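PDB 6MC8: DNA repair protein PprA from Deinococcus deserti, which probably binds DNA and takes part in the repair of radiation-induced damage and in genome segregation, and is associated with filament formation. Local coordinates for residues A46-D51 with L73-D78; H171-P174 with W180-T183; T183-E188 with E270-D275; V264-R269 with V274-A279. The protein carries 2 engineered substitutions. All coordinates share one frame; numbering follows the deposited sequence.

Contacts 2, 3 and 4 gather round the four-stranded antiparallel sheet, whereas contact 1 belongs to the helical N-terminal part, its centre 21 to 23 Å from the other three. Contacts 3 and 4 are the closest pair, with centres about 6 Å apart, and share the first residues of helix 274-304. Contact 2 lies on the hairpin of strands 168-176 and 179-186, at one edge of the sheet, its centre about 15 Å from that of contact 3, with which it shares Thr183. The OG1 of Thr183 approaches NE1 of Trp277 in contact 4 to 2.7 Å, a probable hydrogen bond from sheet to helix. Contact 1 reaches contact 4 through the salt bridge of Asp78 OD2 with Arg265 NH1, 2.9 Å.

Contact 1: A46-D51 with L73-D78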
loop_
_atom_site.group_PDB
_atom_site.type_symbol
_atom_site.label_atom_id
_atom_site.label_comp_id
_atom_site.label_asym_id
_atom_site.label_seq_id
_atom_site.Cartn_x
_atom_site.Cartn_y
_atom_site.Cartn_z
ATOM N N ALA A 46 -26.043 -7.883 -16.990
ATOM C CA ALA A 46 -25.472 -7.976 -15.660
ATOM C C ALA A 46 -26.500 -7.756 -14.561
ATOM O O ALA A 46 -26.124 -7.645 -13.397
ATOM C CB ALA A 46 -24.326 -6.978 -15.505
ATOM N N GLY A 47 -27.781 -7.699 -14.897
ATOM C CA GLY A 47 -28.819 -7.581 -13.900
ATOM C C GLY A 47 -29.182 -6.172 -13.505
ATOM O O GLY A 47 -29.912 -5.991 -12.527
ATOM N N LEU A 48 -28.706 -5.172 -14.235
ATOM C CA LEU A 48 -28.960 -3.786 -13.878
ATOM C C LEU A 48 -30.211 -3.265 -14.566
ATOM O O LEU A 48 -30.493 -3.603 -15.717
ATOM C CB LEU A 48 -27.775 -2.902 -14.264
ATOM C CG LEU A 48 -26.513 -2.831 -13.411
ATOM C CD1 LEU A 48 -25.620 -4.041 -13.574
ATOM C CD2 LEU A 48 -25.767 -1.583 -13.764
ATOM N N GLN A 49 -30.927 -2.420 -13.857
ATOM C CA GLN A 49 -32.019 -1.637 -14.460
ATOM C C GLN A 49 -31.422 -0.239 -14.596
ATOM O O GLN A 49 -31.242 0.410 -13.620
ATOM C CB GLN A 49 -33.277 -1.709 -13.611
ATOM C CG GLN A 49 -34.150 -2.902 -13.919
ATOM C CD GLN A 49 -35.206 -3.048 -12.875
ATOM O OE1 GLN A 49 -34.951 -2.827 -11.717
ATOM N NE2 GLN A 49 -36.406 -3.402 -13.272
ATOM N N SER A 50 -31.146 0.192 -15.813
ATOM C CA SER A 50 -30.406 1.422 -16.055
ATOM C C SER A 50 -31.270 2.646 -15.793
ATOM O O SER A 50 -32.459 2.671 -16.113
ATOM C CB SER A 50 -29.881 1.449 -17.489
ATOM O OG SER A 50 -29.142 2.624 -17.747
ATOM N N ASP A 51 -30.658 3.668 -15.206
ATOM C CA ASP A 51 -31.339 4.905 -14.863
ATOM C C ASP A 51 -31.019 6.047 -15.815
ATOM O O ASP A 51 -31.480 7.166 -15.584
ATOM C CB ASP A 51 -30.977 5.325 -13.434
ATOM C CG ASP A 51 -31.582 4.424 -12.390
ATOM O OD1 ASP A 51 -32.672 3.876 -12.628
ATOM O OD2 ASP A 51 -30.967 4.262 -11.325
ATOM N N LEU A 73 -21.536 0.976 -15.865
ATOM C CA LEU A 73 -20.520 0.186 -16.552
ATOM C C LEU A 73 -19.591 -0.508 -15.564
ATOM O O LEU A 73 -19.172 -1.647 -15.794
ATOM C CB LEU A 73 -19.721 1.078 -17.497
ATOM C CG LEU A 73 -18.598 0.460 -18.329
ATOM C CD1 LEU A 73 -19.126 -0.502 -19.371
ATOM C CD2 LEU A 73 -17.767 1.544 -18.962
ATOM N N ARG A 74 -19.262 0.158 -14.457
ATOM C CA ARG A 74 -18.395 -0.455 -13.458
ATOM C C ARG A 74 -19.129 -1.534 -12.674
ATOM O O ARG A 74 -18.521 -2.523 -12.257
ATOM C CB ARG A 74 -17.839 0.616 -12.521
ATOM C CG ARG A 74 -16.812 1.521 -13.167
ATOM C CD ARG A 74 -16.418 2.660 -12.255
ATOM N NE ARG A 74 -15.464 3.550 -12.899
ATOM C CZ ARG A 74 -15.072 4.716 -12.403
ATOM N NH1 ARG A 74 -15.571 5.155 -11.260
ATOM N NH2 ARG A 74 -14.200 5.456 -13.069
ATOM N N LEU A 75 -20.435 -1.367 -12.468
ATOM C CA LEU A 75 -21.210 -2.408 -11.805
ATOM C C LEU A 75 -21.406 -3.606 -12.724
ATOM O O LEU A 75 -21.451 -4.752 -12.264
ATOM C CB LEU A 75 -22.552 -1.848 -11.333
ATOM C CG LEU A 75 -23.445 -2.798 -10.532
ATOM C CD1 LEU A 75 -22.726 -3.273 -9.284
ATOM C CD2 LEU A 75 -24.752 -2.139 -10.166
ATOM N N ALA A 76 -21.498 -3.362 -14.031
ATOM C CA ALA A 76 -21.619 -4.461 -14.979
ATOM C C ALA A 76 -20.315 -5.238 -15.099
ATOM O O ALA A 76 -20.332 -6.459 -15.274
ATOM C CB ALA A 76 -22.064 -3.934 -16.340
ATOM N N HIS A 77 -19.173 -4.554 -14.996
ATOM C CA HIS A 77 -17.895 -5.253 -15.069
ATOM C C HIS A 77 -17.585 -6.012 -13.788
ATOM O O HIS A 77 -16.796 -6.963 -13.808
ATOM C CB HIS A 77 -16.760 -4.292 -15.404
ATOM C CG HIS A 77 -16.626 -4.004 -16.862
ATOM N ND1 HIS A 77 -16.173 -4.948 -17.754
ATOM C CD2 HIS A 77 -16.856 -2.885 -17.582
ATOM C CE1 HIS A 77 -16.145 -4.427 -18.965
ATOM N NE2 HIS A 77 -16.552 -3.174 -18.887
ATOM N N ASP A 78 -18.190 -5.614 -12.668
ATOM C CA ASP A 78 -18.053 -6.394 -11.443
ATOM C C ASP A 78 -18.768 -7.729 -11.568
ATOM O O ASP A 78 -18.417 -8.699 -10.890
ATOM C CB ASP A 78 -18.611 -5.618 -10.250
ATOM C CG ASP A 78 -17.760 -4.440 -9.870
ATOM O OD1 ASP A 78 -16.536 -4.491 -10.080
ATOM O OD2 ASP A 78 -18.318 -3.455 -9.357
#
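The Schellman motif that ends helix 35-43 carries Ala46 and Leu48, which follow one another round Gly47 and pack on Leu75 and Ala76 of helix 62-80. In the motif Leu48 N returns to Val43 O, and Gly47 N also bonds back to the last turn; Gly47, with phi at 89°, is its C-prime residue. The turn brings the Ala46 methyl up against the backbone of the second helix, with Ala46 CB 3.7 Å from Ala76 CA and 3.9 Å from Ala76 CB, so the backbones come close where both side chains are small. Leu48 and Leu75 cross obliquely with their branches interlocked: Leu48 CG lies 3.8 Å from Leu75 CD2, and Leu48 CD1 is 3.9 Å from Leu75 CG. Leu75 reaches this position with CG anti to the backbone N (chi1 -176°). Val43, from the end of helix 35-43, touches both Leu48 and Ala76. Polar ties flank the apolar patch: Arg79 NH1 bonds to Ala46 O, and the carboxylate of Glu72 holds Ser50 OG and Asp51 N. The loop after helix 35-43 thus packs on helix 62-80, with Leu48 CD2 4.0 Å from Leu75 CB.

Contact 2: H171-P174 with W180-T183; sequences HWTP and WTRT
Trp172, Trp180 and Arg182 bury most of the surface where strands 168-176 and 179-186 pair as a beta hairpin. The indole of Trp172 has the side chain of Arg182 laid over one face: Arg182 CD sits 3.8 Å from the centroid of the six-membered ring, only 5° off its normal, a CH-pi contact. Beyond CD the guanidinium continues over the same ring, its plane tilted 18° from the indole, with Arg182 CZ 3.4 Å from Trp172 CZ2. The extended chain from CG to NE makes this long overlap possible. The rim of Trp172 turns to the neighbouring strand, where its CZ3 lies 3.4 Å from Trp180 O. Trp180 receives Pro174 over a face, CG being 3.9 Å from the centroid of its six-membered ring, while Trp172 CB touches Trp180 CE3 at 3.6 Å. In the backbone, Thr173 and Thr181 form an antiparallel hydrogen-bonded pair, Thr173 N to Thr181 O and Thr181 N to Thr173 O both at 2.9 Å; their CG2 methyls meet at 3.7 Å on the face away from Pro174 and Trp180. Ser138 O takes Trp172 NE1. The arginine thus lays its flat face on an aromatic ring while NE, at its edge, is paired with Glu193 in a salt bridge, and the two together are likely to restrict rotation of the guanidinium.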
loop_
_atom_site.group_PDB
_atom_site.type_symbol
_atom_site.label_atom_id
_atom_site.label_comp_id
_atom_site.label_asym_id
_atom_site.label_seq_id
_atom_site.Cartn_x
_atom_site.Cartn_y
_atom_site.Cartn_z
ATOM N N HIS A 171 -4.963 -14.166 -3.603
ATOM C CA HIS A 171 -5.077 -15.018 -4.802
ATOM C C HIS A 171 -6.412 -15.748 -4.710
ATOM O O HIS A 171 -7.040 -15.766 -3.686
ATOM C CB HIS A 171 -3.963 -16.073 -4.853
ATOM C CG HIS A 171 -2.648 -15.693 -5.448
ATOM N ND1 HIS A 171 -2.485 -15.403 -6.755
ATOM C CD2 HIS A 171 -1.417 -15.654 -4.926
ATOM C CE1 HIS A 171 -1.234 -15.143 -6.987
ATOM N NE2 HIS A 171 -0.575 -15.285 -5.906
ATOM N N TRP A 172 -6.816 -16.387 -5.778
ATOM C CA TRP A 172 -8.053 -17.153 -5.767
ATOM C C TRP A 172 -7.957 -18.306 -4.777
ATOM O O TRP A 172 -6.937 -18.991 -4.689
ATOM C CB TRP A 172 -8.358 -17.703 -7.158
ATOM C CG TRP A 172 -8.715 -16.695 -8.197
ATOM C CD1 TRP A 172 -7.940 -16.275 -9.230
ATOM C CD2 TRP A 172 -9.942 -15.974 -8.301
ATOM N NE1 TRP A 172 -8.610 -15.349 -9.980
ATOM C CE2 TRP A 172 -9.843 -15.142 -9.427
ATOM C CE3 TRP A 172 -11.116 -15.950 -7.549
ATOM C CZ2 TRP A 172 -10.874 -14.305 -9.824
ATOM C CZ3 TRP A 172 -12.129 -15.117 -7.938
ATOM C CH2 TRP A 172 -12.005 -14.303 -9.067
ATOM N N THR A 173 -9.026 -18.507 -4.015
ATOM C CA THR A 173 -9.143 -19.639 -3.119
ATOM C C THR A 173 -10.535 -20.233 -3.308
ATOM O O THR A 173 -11.461 -19.513 -3.695
ATOM C CB THR A 173 -8.872 -19.220 -1.648
ATOM O OG1 THR A 173 -8.788 -20.369 -0.799
ATOM C CG2 THR A 173 -9.924 -18.299 -1.108
ATOM N N PRO A 174 -10.695 -21.549 -3.147
ATOM C CA PRO A 174 -12.005 -22.164 -3.403
ATOM C C PRO A 174 -13.036 -21.763 -2.360
ATOM O O PRO A 174 -12.765 -21.774 -1.159
ATOM C CB PRO A 174 -11.705 -23.665 -3.347
ATOM C CG PRO A 174 -10.268 -23.772 -3.623
ATOM C CD PRO A 174 -9.645 -22.571 -3.010
ATOM N N TRP A 180 -15.046 -19.523 -6.683
ATOM C CA TRP A 180 -13.723 -19.080 -6.278
ATOM C C TRP A 180 -13.805 -17.649 -5.769
ATOM O O TRP A 180 -14.596 -16.846 -6.263
ATOM C CB TRP A 180 -12.756 -19.197 -7.446
ATOM C CG TRP A 180 -12.383 -20.607 -7.721
ATOM C CD1 TRP A 180 -13.102 -21.519 -8.423
ATOM C CD2 TRP A 180 -11.165 -21.252 -7.354
ATOM N NE1 TRP A 180 -12.430 -22.709 -8.478
ATOM C CE2 TRP A 180 -11.234 -22.568 -7.830
ATOM C CE3 TRP A 180 -10.029 -20.848 -6.653
ATOM C CZ2 TRP A 180 -10.207 -23.479 -7.638
ATOM C CZ3 TRP A 180 -9.017 -21.749 -6.462
ATOM C CH2 TRP A 180 -9.111 -23.053 -6.954
ATOM N N THR A 181 -12.993 -17.334 -4.765
ATOM C CA THR A 181 -13.126 -16.055 -4.088
ATOM C C THR A 181 -11.764 -15.447 -3.778
ATOM O O THR A 181 -10.755 -16.146 -3.682
ATOM C CB THR A 181 -13.976 -16.197 -2.812
ATOM O OG1 THR A 181 -14.187 -14.910 -2.226
ATOM C CG2 THR A 181 -13.319 -17.099 -1.815
ATOM N N ARG A 182 -11.752 -14.118 -3.653
ATOM C CA ARG A 182 -10.562 -13.362 -3.296
ATOM C C ARG A 182 -10.961 -12.053 -2.631
ATOM O O ARG A 182 -12.060 -11.538 -2.840
ATOM C CB ARG A 182 -9.666 -13.096 -4.513
ATOM C CG ARG A 182 -10.295 -12.298 -5.631
ATOM C CD ARG A 182 -9.335 -12.227 -6.794
ATOM N NE ARG A 182 -9.905 -11.596 -7.974
ATOM C CZ ARG A 182 -9.244 -11.422 -9.111
ATOM N NH1 ARG A 182 -7.992 -11.828 -9.212
ATOM N NH2 ARG A 182 -9.833 -10.847 -10.145
ATOM N N THR A 183 -10.049 -11.526 -1.824
ATOM C CA THR A 183 -10.280 -10.357 -0.989
ATOM C C THR A 183 -9.126 -9.381 -1.169
ATOM O O THR A 183 -7.964 -9.792 -1.196
ATOM C CB THR A 183 -10.421 -10.777 0.488
ATOM O OG1 THR A 183 -11.596 -11.582 0.645
ATOM C CG2 THR A 183 -10.486 -9.579 1.427
#

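Contact 3: T183-E188 with E270-D275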
loop_
_atom_site.group_PDB
_atom_site.type_symbol
_atom_site.label_atom_id
_atom_site.label_comp_id
_atom_site.label_asym_id
_atom_site.label_seq_id
_atom_site.Cartn_x
_atom_site.Cartn_y
_atom_site.Cartn_z
ATOM N N THR A 183 -10.049 -11.526 -1.824
ATOM C CA THR A 183 -10.280 -10.357 -0.989
ATOM C C THR A 183 -9.126 -9.381 -1.169
ATOM O O THR A 183 -7.964 -9.792 -1.196
ATOM C CB THR A 183 -10.421 -10.777 0.488
ATOM O OG1 THR A 183 -11.596 -11.582 0.645
ATOM C CG2 THR A 183 -10.486 -9.579 1.427
ATOM N N TRP A 184 -9.443 -8.095 -1.316
ATOM C CA TRP A 184 -8.391 -7.102 -1.449
ATOM C C TRP A 184 -8.820 -5.784 -0.823
ATOM O O TRP A 184 -10.009 -5.477 -0.726
ATOM C CB TRP A 184 -7.996 -6.910 -2.918
ATOM C CG TRP A 184 -8.988 -6.210 -3.797
ATOM C CD1 TRP A 184 -8.939 -4.914 -4.205
ATOM C CD2 TRP A 184 -10.184 -6.760 -4.354
ATOM N NE1 TRP A 184 -10.010 -4.628 -5.005
ATOM C CE2 TRP A 184 -10.796 -5.744 -5.109
ATOM C CE3 TRP A 184 -10.799 -8.014 -4.289
ATOM C CZ2 TRP A 184 -11.983 -5.943 -5.804
ATOM C CZ3 TRP A 184 -11.978 -8.206 -4.977
ATOM C CH2 TRP A 184 -12.561 -7.175 -5.717
ATOM N N ARG A 185 -7.827 -5.019 -0.380
ATOM C CA ARG A 185 -8.006 -3.654 0.090
ATOM C C ARG A 185 -7.242 -2.705 -0.822
ATOM O O ARG A 185 -6.091 -2.971 -1.173
ATOM C CB ARG A 185 -7.534 -3.486 1.542
ATOM C CG ARG A 185 -7.588 -2.044 2.043
ATOM C CD ARG A 185 -7.208 -1.871 3.496
ATOM N NE ARG A 185 -8.247 -2.357 4.388
ATOM C CZ ARG A 185 -8.097 -3.370 5.223
ATOM N NH1 ARG A 185 -6.938 -4.001 5.291
ATOM N NH2 ARG A 185 -9.100 -3.746 5.997
ATOM N N GLN A 186 -7.891 -1.616 -1.223
ATOM C CA GLN A 186 -7.233 -0.532 -1.939
ATOM C C GLN A 186 -7.599 0.771 -1.245
ATOM O O GLN A 186 -8.719 1.267 -1.399
ATOM C CB GLN A 186 -7.631 -0.500 -3.411
ATOM C CG GLN A 186 -6.823 0.489 -4.215
ATOM C CD GLN A 186 -7.193 0.487 -5.672
ATOM O OE1 GLN A 186 -8.123 -0.199 -6.085
ATOM N NE2 GLN A 186 -6.458 1.246 -6.469
ATOM N N GLY A 187 -6.659 1.319 -0.482
ATOM C CA GLY A 187 -6.908 2.524 0.277
ATOM C C GLY A 187 -7.785 2.277 1.482
ATOM O O GLY A 187 -7.398 1.555 2.402
ATOM N N GLU A 188 -8.972 2.871 1.491
ATOM C CA GLU A 188 -9.928 2.679 2.568
ATOM C C GLU A 188 -10.981 1.638 2.234
ATOM O O GLU A 188 -11.828 1.339 3.078
ATOM C CB GLU A 188 -10.609 4.007 2.911
ATOM C CG GLU A 188 -9.663 5.077 3.422
ATOM C CD GLU A 188 -9.048 4.727 4.758
ATOM O OE1 GLU A 188 -9.729 4.079 5.578
ATOM O OE2 GLU A 188 -7.878 5.096 4.983
ATOM N N GLU A 270 -15.803 0.059 8.888
ATOM C CA GLU A 270 -16.233 -1.331 8.806
ATOM C C GLU A 270 -15.291 -2.177 7.961
ATOM O O GLU A 270 -15.351 -3.405 8.035
ATOM C CB GLU A 270 -17.652 -1.407 8.240
ATOM C CG GLU A 270 -18.737 -0.837 9.145
ATOM C CD GLU A 270 -18.907 0.666 9.011
ATOM O OE1 GLU A 270 -18.214 1.280 8.175
ATOM O OE2 GLU A 270 -19.736 1.235 9.747
ATOM N N GLY A 271 -14.381 -1.530 7.237
ATOM C CA GLY A 271 -13.375 -2.160 6.362
ATOM C C GLY A 271 -12.344 -2.956 7.120
ATOM O O GLY A 271 -11.688 -3.756 6.516
ATOM N N ARG A 272 -12.142 -2.648 8.391
ATOM C CA ARG A 272 -11.137 -3.373 9.203
ATOM C C ARG A 272 -11.759 -4.414 10.134
ATOM O O ARG A 272 -11.036 -4.899 10.977
ATOM C CB ARG A 272 -10.245 -2.400 9.958
ATOM C CG ARG A 272 -9.478 -1.487 9.030
ATOM C CD ARG A 272 -8.196 -0.947 9.574
ATOM N NE ARG A 272 -7.538 -0.246 8.515
ATOM C CZ ARG A 272 -6.541 -0.702 7.824
ATOM N NH1 ARG A 272 -6.031 -1.877 8.082
ATOM N NH2 ARG A 272 -6.041 0.023 6.858
ATOM N N GLU A 273 -13.035 -4.739 9.963
ATOM C CA GLU A 273 -13.676 -5.726 10.817
ATOM C C GLU A 273 -13.885 -7.015 10.035
ATOM O O GLU A 273 -14.277 -6.981 8.866
ATOM C CB GLU A 273 -15.006 -5.198 11.350
ATOM C CG GLU A 273 -14.865 -3.969 12.229
ATOM C CD GLU A 273 -14.124 -4.241 13.522
ATOM O OE1 GLU A 273 -14.231 -5.364 14.053
ATOM O OE2 GLU A 273 -13.433 -3.326 14.014
ATOM N N VAL A 274 -13.616 -8.150 10.680
ATOM C CA VAL A 274 -13.686 -9.424 9.975
ATOM C C VAL A 274 -15.122 -9.925 9.906
ATOM O O VAL A 274 -15.471 -10.720 9.028
ATOM C CB VAL A 274 -12.755 -10.457 10.633
ATOM C CG1 VAL A 274 -11.320 -9.979 10.591
ATOM C CG2 VAL A 274 -13.175 -10.725 12.059
ATOM N N ASP A 275 -15.979 -9.470 10.821
ATOM C CA ASP A 275 -17.369 -9.902 10.785
ATOM C C ASP A 275 -18.132 -9.161 9.698
ATOM O O ASP A 275 -19.157 -9.647 9.206
ATOM C CB ASP A 275 -18.023 -9.702 12.150
ATOM C CG ASP A 275 -17.466 -10.635 13.208
ATOM O OD1 ASP A 275 -16.968 -11.719 12.845
ATOM O OD2 ASP A 275 -17.540 -10.293 14.405
HETATM O O HOH W 1 -8.161 3.021 7.523
#
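Arg185 NH2 gives the shortest polar bond of this contact, to Gly271 O at 2.6 Å. The bond is bent, 131° at the hydrogen: the oxygen lies close to the guanidinium plane, but the donor stands 45° above the carbonyl plane. The same guanidinium also bonds Leu161 O through NH1 and Ile162 O through NH2, carbonyls from the last turn of helix 156-163, whose negative end probably offsets its charge. A bend at chi3 turns the head of Arg185 so that Arg272 can lie flat on it. The two side chains cross at about a right angle, yet their guanidinium groups are stacked, centres 4.0 Å apart and planes at 23°, with Arg185 NH1 3.6 Å from Arg272 NH1. Weak bonds from Arg272 to Glu163 O and Ala165 O share in holding this like-charged pair together. Glu188 OE1 accepts a bond of 2.7 Å from a water that weakly accepts one from Arg272 NE. A leucine in place of Arg185 would probably leave Gly271 O and the two helix carbonyls without this donor and deprive Arg272 of the surface on which it stacks. His147 of the second subunit packs on Arg272, so the contact reaches the dimer interface. The arrangement is a stacked arginine pair set at a helix C-terminus, joining strand 179-186 to the loop before helix 274-304.

Contact 4: V264-R269 with V274-A279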
loop_
_atom_site.group_PDB
_atom_site.type_symbol
_atom_site.label_atom_id
_atom_site.label_comp_id
_atom_site.label_asym_id
_atom_site.label_seq_id
_atom_site.Cartn_x
_atom_site.Cartn_y
_atom_site.Cartn_z
ATOM N N VAL A 264 -18.596 -7.122 -3.538
ATOM C CA VAL A 264 -19.096 -6.306 -2.438
ATOM C C VAL A 264 -17.937 -5.485 -1.892
ATOM O O VAL A 264 -16.858 -6.026 -1.627
ATOM C CB VAL A 264 -19.739 -7.169 -1.336
ATOM C CG1 VAL A 264 -20.167 -6.314 -0.162
ATOM C CG2 VAL A 264 -20.931 -7.905 -1.879
ATOM N N ARG A 265 -18.155 -4.181 -1.736
ATOM C CA ARG A 265 -17.134 -3.262 -1.260
ATOM C C ARG A 265 -17.583 -2.586 0.028
ATOM O O ARG A 265 -18.779 -2.445 0.294
ATOM C CB ARG A 265 -16.810 -2.205 -2.316
ATOM C CG ARG A 265 -16.120 -2.766 -3.538
ATOM C CD ARG A 265 -15.871 -1.698 -4.573
ATOM N NE ARG A 265 -15.203 -2.227 -5.754
ATOM C CZ ARG A 265 -15.834 -2.726 -6.808
ATOM N NH1 ARG A 265 -17.155 -2.776 -6.832
ATOM N NH2 ARG A 265 -15.143 -3.182 -7.835
ATOM N N GLU A 266 -16.606 -2.177 0.830
ATOM C CA GLU A 266 -16.850 -1.515 2.101
ATOM C C GLU A 266 -15.761 -0.488 2.363
ATOM O O GLU A 266 -14.573 -0.808 2.319
ATOM C CB GLU A 266 -16.898 -2.517 3.251
ATOM C CG GLU A 266 -17.182 -1.883 4.595
ATOM C CD GLU A 266 -18.578 -1.313 4.698
ATOM O OE1 GLU A 266 -19.507 -1.862 4.076
ATOM O OE2 GLU A 266 -18.744 -0.296 5.389
ATOM N N THR A 267 -16.174 0.740 2.644
ATOM C CA THR A 267 -15.260 1.840 2.893
ATOM C C THR A 267 -15.390 2.303 4.337
ATOM O O THR A 267 -16.468 2.249 4.928
ATOM C CB THR A 267 -15.541 3.013 1.954
ATOM O OG1 THR A 267 -16.852 3.524 2.213
ATOM C CG2 THR A 267 -15.480 2.561 0.515
ATOM N N GLY A 268 -14.276 2.745 4.905
ATOM C CA GLY A 268 -14.310 3.355 6.216
ATOM C C GLY A 268 -13.971 2.447 7.379
ATOM O O GLY A 268 -13.013 1.673 7.323
ATOM N N ARG A 269 -14.765 2.543 8.445
ATOM C CA ARG A 269 -14.414 1.890 9.701
ATOM C C ARG A 269 -14.797 0.417 9.684
ATOM O O ARG A 269 -14.181 -0.404 10.371
ATOM C CB ARG A 269 -15.082 2.635 10.858
ATOM C CG ARG A 269 -14.605 2.263 12.248
ATOM C CD ARG A 269 -15.570 1.350 12.978
ATOM N NE ARG A 269 -16.844 2.009 13.245
ATOM C CZ ARG A 269 -17.927 1.382 13.684
ATOM N NH1 ARG A 269 -19.044 2.057 13.904
ATOM N NH2 ARG A 269 -17.887 0.080 13.918
ATOM N N VAL A 274 -13.616 -8.150 10.680
ATOM C CA VAL A 274 -13.686 -9.424 9.975
ATOM C C VAL A 274 -15.122 -9.925 9.906
ATOM O O VAL A 274 -15.471 -10.720 9.028
ATOM C CB VAL A 274 -12.755 -10.457 10.633
ATOM C CG1 VAL A 274 -11.320 -9.979 10.591
ATOM C CG2 VAL A 274 -13.175 -10.725 12.059
ATOM N N ASP A 275 -15.979 -9.470 10.821
ATOM C CA ASP A 275 -17.369 -9.902 10.785
ATOM C C ASP A 275 -18.132 -9.161 9.698
ATOM O O ASP A 275 -19.157 -9.647 9.206
ATOM C CB ASP A 275 -18.023 -9.702 12.150
ATOM C CG ASP A 275 -17.466 -10.635 13.208
ATOM O OD1 ASP A 275 -16.968 -11.719 12.845
ATOM O OD2 ASP A 275 -17.540 -10.293 14.405
ATOM N N ARG A 276 -17.645 -7.982 9.310
ATOM C CA ARG A 276 -18.186 -7.300 8.142
ATOM C C ARG A 276 -17.801 -8.028 6.862
ATOM O O ARG A 276 -18.645 -8.243 5.988
ATOM C CB ARG A 276 -17.696 -5.857 8.096
ATOM C CG ARG A 276 -18.198 -5.092 6.894
ATOM C CD ARG A 276 -19.669 -4.772 7.003
ATOM N NE ARG A 276 -20.153 -4.109 5.800
ATOM C CZ ARG A 276 -20.767 -4.730 4.801
ATOM N NH1 ARG A 276 -21.024 -6.024 4.884
ATOM N NH2 ARG A 276 -21.161 -4.048 3.738
ATOM N N TRP A 277 -16.521 -8.411 6.745
ATOM C CA TRP A 277 -16.025 -9.136 5.576
ATOM C C TRP A 277 -16.736 -10.469 5.395
ATOM O O TRP A 277 -16.978 -10.901 4.263
ATOM C CB TRP A 277 -14.519 -9.377 5.702
ATOM C CG TRP A 277 -13.985 -10.239 4.602
ATOM C CD1 TRP A 277 -13.707 -9.866 3.325
ATOM C CD2 TRP A 277 -13.782 -11.654 4.659
ATOM N NE1 TRP A 277 -13.295 -10.953 2.597
ATOM C CE2 TRP A 277 -13.339 -12.063 3.393
ATOM C CE3 TRP A 277 -13.930 -12.611 5.663
ATOM C CZ2 TRP A 277 -13.027 -13.385 3.108
ATOM C CZ3 TRP A 277 -13.621 -13.917 5.380
ATOM C CH2 TRP A 277 -13.174 -14.295 4.114
ATOM N N LYS A 278 -17.049 -11.147 6.500
ATOM C CA LYS A 278 -17.798 -12.394 6.418
ATOM C C LYS A 278 -19.207 -12.146 5.900
ATOM O O LYS A 278 -19.753 -12.958 5.148
ATOM C CB LYS A 278 -17.830 -13.068 7.787
ATOM C CG LYS A 278 -16.782 -14.140 7.972
ATOM C CD LYS A 278 -16.711 -14.604 9.414
ATOM N N ALA A 279 -19.792 -11.006 6.261
ATOM C CA ALA A 279 -21.091 -10.640 5.720
ATOM C C ALA A 279 -20.971 -10.135 4.288
ATOM O O ALA A 279 -21.946 -10.165 3.534
ATOM C CB ALA A 279 -21.746 -9.590 6.611
#
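Glu266 of strand 261-267 and Arg276 of helix 274-304 make the tight part of this contact, a salt bridge in which a single carboxylate oxygen takes two donors. Glu266 OE1 lies 2.8 Å from Arg276 NH2 and accepts a second, weak bond of 2.9 Å from Arg276 NE, so the NE and NH2 side of the guanidinium clasps it. The grip is skewed: NH2 meets OE1 on its anti side, 28° out of the carboxylate plane, and the carboxylate and guanidinium planes stand 67° apart. Both chains bend at chi2, near 70°, which folds the charged heads together above their stems, and Glu266 CG comes within 4.1 Å of Arg276 CG. The other oxygen, OE2, is close to Glu270 OE1, and the positive charge of Arg276 is likely to ease that crowding of acids. An alanine here instead of Arg276 would probably leave Glu266 OE1 without both donors and the neighbouring carboxylates without the nearby positive charge.

On its solvent side the contact is loose. Arg265 points from the helix and is exposed, though its guanidinium has a salt bridge to Asp78, and its carbonyl oxygen is still 4.5 Å from Arg276 NH2. Trp277 turns away from the strand, packing on helix 156-163. At the buried Val264 end the strand packs on the helix again, through Met280, which also touches Glu266. The whole forms a strand-to-helix connection, in which the edge strand of the antiparallel sheet runs through a short loop into a long helix that packs back against it.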